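PDB 3R07: putative lipoate-protein ligase A subunit 2 from Thermoplasma acidophilum DSM 1728, which is probably a subunit of a lipoate-protein ligase, with a compact alpha/beta fold of the ligase C-terminal family. Local coordinates for residues K15-L23 with D32-F40; I59-Y70 with P81-R89. All coordinates share one frame; numbering follows the deposited sequence. Where two conformers were deposited one is given.

Contact 1 comes first along the chain and is complete before the first residue of contact 2; their centres are about 12 Å apart, flanking the centre of the fold. Contact 1 zips strand 18-26 to strand 29-36 within the three-stranded antiparallel sheet; contact 2 packs helix 62-70 against helix 83-88. Helix 83-88 is the direct connection between them. Its Leu88 CD1 lies 3.4 Å from both Val21 CG1 and Ile33 CD1 of the hairpin, while Phe84 CE1 meets Ile19 CD1. The apolar face of the sheet and the helix pair therefore share one hydrophobic interior in this small domain.

Contact 1 (K15-L23 with D32-F40); sequences KKGLIRVTL and DIHISGDFF
Ile33 pairs with Leu23 within the antiparallel beta hairpin of strands 18-26 and 29-36, the segments 18-23 and 32-36 running at 166° with their axes 4.8 Å apart. With CG1 anti to the backbone N (chi1 180°), Ile33 stands up from the sheet, and its CD1 comes 4.2 Å from both Leu23 CG and Val21 CG1. His34 and Thr22 form a hydrogen-bonded pair through their backbones, Thr22 N lying 2.9 Å from His34 O. Ile35 stands opposite Val21, but its CG2 reaches diagonally to Ile19 CG2 at 3.8 Å, the two side chains running alongside each other. These aliphatic groups make the face that helices 46-54 and 83-88 cover. Ser36 is on the other face, where its OG approaches Arg20 CB at 3.6 Å. Arg20 NE forms a salt bridge with an acidic side chain of another protein chain while its NH1 bonds Asn11, and Ser36 OG is hydrogen-bonded to an acidic side chain of that other chain. Their backbones bond in both directions. At Gly37, whose phi is positive, the chain changes direction. Asp38 nevertheless keeps the pairing, its N donating to Leu18 O at 3.0 Å and its O accepting from Leu18 N. Phe39, whose ring stacks with an aromatic side chain of that other protein chain, turns its edge to this same carbonyl, CD2 being 4.0 Å from Leu18 O.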
loop_
_atom_site.group_PDB
_atom_site.type_symbol
_atom_site.label_atom_id
_atom_site.label_comp_id
_atom_site.label_asym_id
_atom_site.label_seq_id
_atom_site.Cartn_x
_atom_site.Cartn_y
_atom_site.Cartn_z
ATOM N N LYS B 15 -6.771 12.785 -7.724
ATOM C CA LYS B 15 -6.339 13.587 -6.575
ATOM C C LYS B 15 -5.436 12.769 -5.652
ATOM O O LYS B 15 -4.365 13.234 -5.260
ATOM C CB LYS B 15 -7.510 14.241 -5.820
ATOM C CG LYS B 15 -7.190 15.679 -5.338
ATOM C CD LYS B 15 -8.141 16.163 -4.220
ATOM C CE LYS B 15 -7.769 17.575 -3.709
ATOM N NZ LYS B 15 -8.110 17.773 -2.256
ATOM N N LYS B 16 -5.839 11.550 -5.312
ATOM C CA LYS B 16 -4.832 10.609 -4.820
ATOM C C LYS B 16 -4.733 9.329 -5.678
ATOM O O LYS B 16 -5.653 8.506 -5.711
ATOM C CB LYS B 16 -4.978 10.323 -3.315
ATOM C CG LYS B 16 -3.680 9.760 -2.660
ATOM C CD LYS B 16 -2.416 10.634 -2.953
ATOM C CE LYS B 16 -1.096 9.886 -2.667
ATOM N NZ LYS B 16 -0.832 9.700 -1.193
ATOM N N GLY B 17 -3.622 9.185 -6.395
ATOM C CA GLY B 17 -3.424 7.992 -7.204
ATOM C C GLY B 17 -3.254 8.162 -8.703
ATOM O O GLY B 17 -3.255 9.274 -9.236
ATOM N N LEU B 18 -3.095 7.030 -9.373
ATOM C CA LEU B 18 -2.772 6.997 -10.778
ATOM C C LEU B 18 -3.495 5.790 -11.349
ATOM O O LEU B 18 -3.222 4.671 -10.961
ATOM C CB LEU B 18 -1.250 6.899 -10.963
ATOM C CG LEU B 18 -0.631 7.065 -12.363
ATOM C CD1 LEU B 18 -0.455 8.532 -12.796
ATOM C CD2 LEU B 18 0.713 6.355 -12.463
ATOM N N ILE B 19 -4.450 6.020 -12.237
ATOM C CA ILE B 19 -5.119 4.926 -12.936
ATOM C C ILE B 19 -4.450 4.659 -14.289
ATOM O O ILE B 19 -4.289 5.571 -15.093
ATOM C CB ILE B 19 -6.616 5.212 -13.131
ATOM C CG1 ILE B 19 -7.196 5.865 -11.864
ATOM C CG2 ILE B 19 -7.345 3.919 -13.530
ATOM C CD1 ILE B 19 -8.698 6.004 -11.838
ATOM N N ARG B 20 -4.001 3.424 -14.511
ATOM C CA ARG B 20 -3.480 3.019 -15.828
ATOM C C ARG B 20 -4.512 2.132 -16.451
ATOM O O ARG B 20 -5.053 1.246 -15.785
ATOM C CB ARG B 20 -2.186 2.240 -15.738
ATOM C CG ARG B 20 -1.134 2.805 -14.837
ATOM C CD ARG B 20 0.152 2.081 -15.066
ATOM N NE ARG B 20 1.197 2.521 -14.157
ATOM C CZ ARG B 20 1.970 3.590 -14.333
ATOM N NH1 ARG B 20 1.812 4.366 -15.395
ATOM N NH2 ARG B 20 2.906 3.895 -13.440
ATOM N N VAL B 21 -4.796 2.372 -17.727
ATOM C CA VAL B 21 -5.752 1.547 -18.466
ATOM C C VAL B 21 -5.117 1.022 -19.741
ATOM O O VAL B 21 -4.361 1.746 -20.376
ATOM C CB VAL B 21 -7.032 2.337 -18.840
ATOM C CG1 VAL B 21 -7.967 1.425 -19.532
ATOM C CG2 VAL B 21 -7.727 2.877 -17.623
ATOM N N THR B 22 -5.408 -0.225 -20.103
ATOM C CA THR B 22 -5.121 -0.721 -21.461
ATOM C C THR B 22 -6.398 -1.260 -22.127
ATOM O O THR B 22 -7.010 -2.214 -21.625
ATOM C CB THR B 22 -3.995 -1.796 -21.501
ATOM O OG1 THR B 22 -2.725 -1.163 -21.344
ATOM C CG2 THR B 22 -3.989 -2.558 -22.862
ATOM N N LEU B 23 -6.805 -0.641 -23.239
ATOM C CA LEU B 23 -7.998 -1.088 -23.963
ATOM C C LEU B 23 -7.672 -1.681 -25.308
ATOM O O LEU B 23 -6.825 -1.180 -26.040
ATOM C CB LEU B 23 -8.984 0.047 -24.179
ATOM C CG LEU B 23 -9.835 0.459 -22.996
ATOM C CD1 LEU B 23 -9.266 1.749 -22.497
ATOM C CD2 LEU B 23 -11.271 0.657 -23.426
ATOM N N ASP B 32 -10.991 -6.271 -24.937
ATOM C CA ASP B 32 -10.345 -6.493 -23.664
ATOM C C ASP B 32 -10.045 -5.193 -22.930
ATOM O O ASP B 32 -9.984 -4.109 -23.536
ATOM C CB ASP B 32 -9.074 -7.302 -23.823
ATOM C CG ASP B 32 -8.872 -8.271 -22.672
ATOM O OD1 ASP B 32 -9.641 -8.194 -21.672
ATOM O OD2 ASP B 32 -7.955 -9.124 -22.775
ATOM N N ILE B 33 -9.881 -5.315 -21.612
ATOM C CA ILE B 33 -9.515 -4.185 -20.776
ATOM C C ILE B 33 -8.730 -4.658 -19.552
ATOM O O ILE B 33 -8.966 -5.740 -18.998
ATOM C CB ILE B 33 -10.754 -3.255 -20.436
ATOM C CG1 ILE B 33 -10.350 -2.073 -19.542
ATOM C CG2 ILE B 33 -11.941 -4.058 -19.880
ATOM C CD1 ILE B 33 -11.407 -1.028 -19.362
ATOM N N HIS B 34 -7.756 -3.850 -19.166
ATOM C CA HIS B 34 -6.969 -4.130 -17.997
ATOM C C HIS B 34 -6.806 -2.812 -17.283
ATOM O O HIS B 34 -6.350 -1.843 -17.872
ATOM C CB HIS B 34 -5.643 -4.799 -18.383
ATOM C CG HIS B 34 -4.578 -4.691 -17.333
ATOM N ND1 HIS B 34 -4.662 -5.328 -16.105
ATOM C CD2 HIS B 34 -3.398 -4.019 -17.330
ATOM C CE1 HIS B 34 -3.584 -5.040 -15.393
ATOM N NE2 HIS B 34 -2.800 -4.251 -16.115
ATOM N N ILE B 35 -7.259 -2.757 -16.035
ATOM C CA ILE B 35 -7.109 -1.565 -15.209
ATOM C C ILE B 35 -6.103 -1.836 -14.081
ATOM O O ILE B 35 -6.159 -2.866 -13.408
ATOM C CB ILE B 35 -8.440 -1.107 -14.612
ATOM C CG1 ILE B 35 -9.515 -1.022 -15.699
ATOM C CG2 ILE B 35 -8.273 0.228 -13.932
ATOM C CD1 ILE B 35 -10.930 -0.838 -15.189
ATOM N N SER B 36 -5.170 -0.910 -13.882
ATOM C CA SER B 36 -4.159 -1.112 -12.873
ATOM C C SER B 36 -3.763 0.213 -12.265
ATOM O O SER B 36 -4.321 1.242 -12.603
ATOM C CB SER B 36 -2.953 -1.852 -13.450
ATOM O OG SER B 36 -2.292 -1.090 -14.436
ATOM N N GLY B 37 -2.820 0.166 -11.328
ATOM C CA GLY B 37 -2.217 1.368 -10.782
ATOM C C GLY B 37 -2.366 1.553 -9.301
ATOM O O GLY B 37 -2.627 0.613 -8.556
ATOM N N ASP B 38 -2.211 2.803 -8.893
ATOM C CA ASP B 38 -2.006 3.189 -7.508
ATOM C C ASP B 38 -3.331 3.767 -6.990
ATOM O O ASP B 38 -3.696 4.923 -7.250
ATOM C CB ASP B 38 -0.838 4.177 -7.494
ATOM C CG ASP B 38 -0.733 4.991 -6.228
ATOM O OD1 ASP B 38 -1.510 4.789 -5.252
ATOM O OD2 ASP B 38 0.154 5.879 -6.214
ATOM N N PHE B 39 -4.077 2.930 -6.288
ATOM C CA PHE B 39 -5.318 3.358 -5.689
ATOM C C PHE B 39 -5.834 2.319 -4.704
ATOM O O PHE B 39 -5.272 1.217 -4.550
ATOM C CB PHE B 39 -6.380 3.671 -6.764
ATOM C CG PHE B 39 -6.622 2.545 -7.750
ATOM C CD1 PHE B 39 -7.608 1.600 -7.520
ATOM C CD2 PHE B 39 -5.877 2.455 -8.925
ATOM C CE1 PHE B 39 -7.825 0.572 -8.428
ATOM C CE2 PHE B 39 -6.105 1.436 -9.829
ATOM C CZ PHE B 39 -7.079 0.491 -9.576
ATOM N N PHE B 40 -6.916 2.691 -4.035
ATOM C CA PHE B 40 -7.609 1.817 -3.119
ATOM C C PHE B 40 -9.018 1.618 -3.613
ATOM O O PHE B 40 -9.616 2.515 -4.190
ATOM C CB PHE B 40 -7.623 2.446 -1.745
ATOM C CG PHE B 40 -6.264 2.668 -1.183
ATOM C CD1 PHE B 40 -5.601 1.645 -0.502
ATOM C CD2 PHE B 40 -5.635 3.891 -1.337
ATOM C CE1 PHE B 40 -4.353 1.854 0.032
ATOM C CE2 PHE B 40 -4.360 4.097 -0.809
ATOM C CZ PHE B 40 -3.728 3.082 -0.112
#

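Contact 2 (I59-Y70 with P81-R89); sequences IEKINDIIRDFY and PEDFIQALR
Ile62 meets Leu88 near one end of the helix pair, its CG2 4.0 Å from Leu88 CD2 and its CD1 beside the Leu88 carbonyl. One residue on, the amide of Asn63 lies across the CG1 of Ile85, with OD1 at 3.7 Å from that carbon. The same OD1 is close to Arg89 NH2 but well off the guanidinium plane, so the angle is too poor for a hydrogen bond; amide and guanidinium planes, 15° apart, are offset. The arginine chain, bent at chi2 and chi3, brings its guanidinium there. Ile66 spreads its branches over four residues. Its CG2, anti to the backbone N, touches Pro81 O and lies 3.9 Å from Ile85 CD1; CG1 approaches Phe84 CB, and CD1 packs on Leu88 CD2 at 4.1 Å. Tyr70 finishes the row with a CH-pi contact: Pro81 CB sits 3.7 Å from the ring centroid, 11° off the normal. The Tyr70 hydroxyl meets the edge of the Phe84 ring. Helix 46-54 packs on Ile66 as well, and strand 18-26 on Phe84 and Leu88. With axes 10.2 Å apart and directions 147° from each other, helices 62-70 and 83-88 form a roughly antiparallel pair in the helical layer of a two-layer alpha/beta domain.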
loop_
_atom_site.group_PDB
_atom_site.type_symbol
_atom_site.label_atom_id
_atom_site.label_comp_id
_atom_site.label_asym_id
_atom_site.label_seq_id
_atom_site.Cartn_x
_atom_site.Cartn_y
_atom_site.Cartn_z
ATOM N N ILE B 59 -17.716 1.559 -26.369
ATOM C CA ILE B 59 -16.972 2.700 -25.844
ATOM C C ILE B 59 -17.850 3.950 -25.694
ATOM O O ILE B 59 -17.434 4.957 -25.105
ATOM C CB ILE B 59 -15.655 2.968 -26.663
ATOM C CG1 ILE B 59 -15.912 3.798 -27.924
ATOM C CG2 ILE B 59 -14.957 1.656 -27.013
ATOM C CD1 ILE B 59 -15.390 5.226 -27.828
ATOM N N GLU B 60 -19.067 3.868 -26.230
ATOM C CA GLU B 60 -20.054 4.952 -26.122
ATOM C C GLU B 60 -20.706 4.928 -24.743
ATOM O O GLU B 60 -20.781 5.959 -24.072
ATOM C CB GLU B 60 -21.120 4.853 -27.230
ATOM C CG GLU B 60 -20.623 5.247 -28.650
ATOM C CD GLU B 60 -21.757 5.677 -29.596
ATOM O OE1 GLU B 60 -22.951 5.491 -29.250
ATOM O OE2 GLU B 60 -21.454 6.205 -30.691
ATOM N N LYS B 61 -21.140 3.738 -24.326
ATOM C CA LYS B 61 -21.833 3.548 -23.054
ATOM C C LYS B 61 -20.895 3.107 -21.916
ATOM O O LYS B 61 -21.144 2.118 -21.215
ATOM C CB LYS B 61 -23.020 2.597 -23.239
ATOM C CG LYS B 61 -24.060 3.169 -24.213
ATOM C CD LYS B 61 -25.442 2.540 -24.048
ATOM C CE LYS B 61 -26.490 3.306 -24.847
ATOM N NZ LYS B 61 -27.851 3.069 -24.291
ATOM N N ILE B 62 -19.816 3.871 -21.751
ATOM C CA ILE B 62 -18.821 3.655 -20.709
ATOM C C ILE B 62 -19.309 4.229 -19.373
ATOM O O ILE B 62 -19.281 3.536 -18.350
ATOM C CB ILE B 62 -17.445 4.269 -21.135
ATOM C CG1 ILE B 62 -16.624 3.248 -21.926
ATOM C CG2 ILE B 62 -16.637 4.803 -19.929
ATOM C CD1 ILE B 62 -15.241 3.754 -22.348
ATOM N N ASN B 63 -19.757 5.491 -19.397
ATOM C CA ASN B 63 -20.236 6.199 -18.207
ATOM C C ASN B 63 -21.386 5.454 -17.561
ATOM O O ASN B 63 -21.444 5.332 -16.351
ATOM C CB ASN B 63 -20.659 7.625 -18.557
ATOM C CG ASN B 63 -19.516 8.457 -19.116
ATOM O OD1 ASN B 63 -18.552 7.927 -19.674
ATOM N ND2 ASN B 63 -19.619 9.773 -18.971
ATOM N N ASP B 64 -22.289 4.937 -18.385
ATOM C CA ASP B 64 -23.368 4.075 -17.895
ATOM C C ASP B 64 -22.811 3.002 -16.970
ATOM O O ASP B 64 -23.356 2.763 -15.898
ATOM C CB ASP B 64 -24.125 3.403 -19.059
ATOM C CG ASP B 64 -24.876 4.401 -19.951
ATOM O OD1 ASP B 64 -24.668 5.637 -19.801
ATOM O OD2 ASP B 64 -25.670 3.932 -20.813
ATOM N N ILE B 65 -21.719 2.376 -17.408
ATOM C CA ILE B 65 -21.064 1.271 -16.708
ATOM C C ILE B 65 -20.351 1.766 -15.433
ATOM O O ILE B 65 -20.422 1.111 -14.396
ATOM C CB ILE B 65 -20.076 0.517 -17.665
ATOM C CG1 ILE B 65 -20.793 0.014 -18.932
ATOM C CG2 ILE B 65 -19.317 -0.607 -16.946
ATOM C CD1 ILE B 65 -21.535 -1.321 -18.796
ATOM N N ILE B 66 -19.695 2.924 -15.512
ATOM C CA ILE B 66 -18.976 3.479 -14.365
ATOM C C ILE B 66 -19.948 3.822 -13.220
ATOM O O ILE B 66 -19.798 3.323 -12.080
ATOM C CB ILE B 66 -18.094 4.699 -14.756
ATOM C CG1 ILE B 66 -16.671 4.281 -15.132
ATOM C CG2 ILE B 66 -17.916 5.640 -13.583
ATOM C CD1 ILE B 66 -16.527 2.901 -15.696
ATOM N N ARG B 67 -20.948 4.655 -13.546
ATOM C CA ARG B 67 -21.952 5.124 -12.594
ATOM C C ARG B 67 -22.728 3.955 -12.014
ATOM O O ARG B 67 -23.016 3.951 -10.821
ATOM C CB ARG B 67 -22.898 6.150 -13.236
ATOM C CG ARG B 67 -22.200 7.406 -13.774
ATOM C CD ARG B 67 -23.201 8.553 -14.069
ATOM N NE ARG B 67 -22.707 9.533 -15.057
ATOM C CZ ARG B 67 -21.735 10.434 -14.844
ATOM N NH1 ARG B 67 -21.101 10.501 -13.673
ATOM N NH2 ARG B 67 -21.381 11.270 -15.818
ATOM N N ASP B 68 -23.044 2.965 -12.848
ATOM C CA ASP B 68 -23.715 1.738 -12.384
ATOM C C ASP B 68 -22.888 1.074 -11.284
ATOM O O ASP B 68 -23.355 0.962 -10.143
ATOM C CB ASP B 68 -23.986 0.770 -13.560
ATOM C CG ASP B 68 -24.142 -0.709 -13.126
ATOM O OD1 ASP B 68 -23.709 -1.087 -12.016
ATOM O OD2 ASP B 68 -24.678 -1.520 -13.917
ATOM N N PHE B 69 -21.679 0.639 -11.669
ATOM C CA PHE B 69 -20.630 0.050 -10.824
ATOM C C PHE B 69 -20.535 0.667 -9.433
ATOM O O PHE B 69 -20.645 -0.044 -8.427
ATOM C CB PHE B 69 -19.302 0.216 -11.575
ATOM C CG PHE B 69 -18.075 -0.239 -10.829
ATOM C CD1 PHE B 69 -17.851 -1.585 -10.579
ATOM C CD2 PHE B 69 -17.114 0.685 -10.444
ATOM C CE1 PHE B 69 -16.716 -2.001 -9.932
ATOM C CE2 PHE B 69 -15.974 0.279 -9.790
ATOM C CZ PHE B 69 -15.774 -1.074 -9.534
ATOM N N TYR B 70 -20.326 1.983 -9.393
ATOM C CA TYR B 70 -20.378 2.749 -8.155
ATOM C C TYR B 70 -21.716 2.628 -7.357
ATOM O O TYR B 70 -21.694 2.499 -6.125
ATOM C CB TYR B 70 -20.041 4.208 -8.435
ATOM C CG TYR B 70 -18.560 4.518 -8.497
ATOM C CD1 TYR B 70 -17.901 5.075 -7.400
ATOM C CD2 TYR B 70 -17.817 4.283 -9.653
ATOM C CE1 TYR B 70 -16.538 5.379 -7.445
ATOM C CE2 TYR B 70 -16.441 4.583 -9.710
ATOM C CZ TYR B 70 -15.814 5.131 -8.601
ATOM O OH TYR B 70 -14.467 5.439 -8.633
ATOM N N PRO B 81 -15.606 8.937 -9.325
ATOM C CA PRO B 81 -16.049 8.201 -10.522
ATOM C C PRO B 81 -15.710 8.879 -11.867
ATOM O O PRO B 81 -15.594 8.201 -12.883
ATOM C CB PRO B 81 -17.572 8.088 -10.331
ATOM C CG PRO B 81 -17.923 9.246 -9.449
ATOM C CD PRO B 81 -16.748 9.378 -8.505
ATOM N N GLU B 82 -15.550 10.198 -11.874
ATOM C CA GLU B 82 -15.189 10.889 -13.101
ATOM C C GLU B 82 -13.681 10.785 -13.381
ATOM O O GLU B 82 -13.201 11.277 -14.400
ATOM C CB GLU B 82 -15.737 12.346 -13.140
ATOM C CG GLU B 82 -15.209 13.345 -12.068
ATOM C CD GLU B 82 -15.941 13.287 -10.700
ATOM O OE1 GLU B 82 -16.924 12.530 -10.542
ATOM O OE2 GLU B 82 -15.513 14.010 -9.773
ATOM N N ASP B 83 -12.946 10.124 -12.484
ATOM C CA ASP B 83 -11.522 9.806 -12.703
ATOM C C ASP B 83 -11.322 8.565 -13.587
ATOM O O ASP B 83 -10.404 8.519 -14.397
ATOM C CB ASP B 83 -10.794 9.609 -11.371
ATOM C CG ASP B 83 -10.364 10.920 -10.726
ATOM O OD1 ASP B 83 -9.579 11.676 -11.349
ATOM O OD2 ASP B 83 -10.788 11.177 -9.573
ATOM N N PHE B 84 -12.171 7.557 -13.411
ATOM C CA PHE B 84 -12.188 6.391 -14.296
ATOM C C PHE B 84 -12.767 6.723 -15.678
ATOM O O PHE B 84 -12.618 5.946 -16.626
ATOM C CB PHE B 84 -12.967 5.241 -13.661
ATOM C CG PHE B 84 -12.259 4.600 -12.511
ATOM C CD1 PHE B 84 -11.297 3.617 -12.729
ATOM C CD2 PHE B 84 -12.548 4.972 -11.207
ATOM C CE1 PHE B 84 -10.633 3.013 -11.664
ATOM C CE2 PHE B 84 -11.890 4.371 -10.136
ATOM C CZ PHE B 84 -10.925 3.392 -10.364
ATOM N N ILE B 85 -13.436 7.874 -15.775
ATOM C CA ILE B 85 -13.908 8.418 -17.045
ATOM C C ILE B 85 -12.735 9.025 -17.819
ATOM O O ILE B 85 -12.507 8.656 -18.965
ATOM C CB ILE B 85 -15.089 9.411 -16.820
ATOM C CG1 ILE B 85 -16.398 8.617 -16.765
ATOM C CG2 ILE B 85 -15.153 10.513 -17.901
ATOM C CD1 ILE B 85 -17.279 8.967 -15.587
ATOM N N GLN B 86 -11.977 9.923 -17.189
ATOM C CA GLN B 86 -10.786 10.480 -17.826
ATOM C C GLN B 86 -9.768 9.394 -18.212
ATOM O O GLN B 86 -9.174 9.455 -19.287
ATOM C CB GLN B 86 -10.119 11.565 -16.960
ATOM C CG GLN B 86 -10.888 12.898 -16.833
ATOM C CD GLN B 86 -11.562 13.345 -18.132
ATOM O OE1 GLN B 86 -12.789 13.426 -18.208
ATOM N NE2 GLN B 86 -10.765 13.623 -19.156
ATOM N N ALA B 87 -9.590 8.406 -17.336
ATOM C CA ALA B 87 -8.648 7.299 -17.553
ATOM C C ALA B 87 -8.994 6.469 -18.783
ATOM O O ALA B 87 -8.136 6.143 -19.597
ATOM C CB ALA B 87 -8.616 6.406 -16.327
ATOM N N LEU B 88 -10.277 6.162 -18.896
ATOM C CA LEU B 88 -10.831 5.279 -19.897
ATOM C C LEU B 88 -11.219 5.962 -21.216
ATOM O O LEU B 88 -11.697 5.286 -22.127
ATOM C CB LEU B 88 -12.083 4.668 -19.295
ATOM C CG LEU B 88 -12.397 3.199 -19.442
ATOM C CD1 LEU B 88 -11.178 2.377 -19.140
ATOM C CD2 LEU B 88 -13.474 2.897 -18.432
ATOM N N ARG B 89 -11.044 7.284 -21.312
ATOM C CA ARG B 89 -11.468 8.044 -22.500
ATOM C C ARG B 89 -10.342 8.285 -23.460
ATOM O O ARG B 89 -9.286 8.795 -23.076
ATOM C CB ARG B 89 -12.084 9.400 -22.144
ATOM C CG ARG B 89 -13.595 9.380 -22.024
ATOM C CD ARG B 89 -14.310 9.160 -23.376
ATOM N NE ARG B 89 -15.551 8.393 -23.194
ATOM C CZ ARG B 89 -16.703 8.885 -22.719
ATOM N NH1 ARG B 89 -16.814 10.169 -22.372
ATOM N NH2 ARG B 89 -17.755 8.077 -22.589
#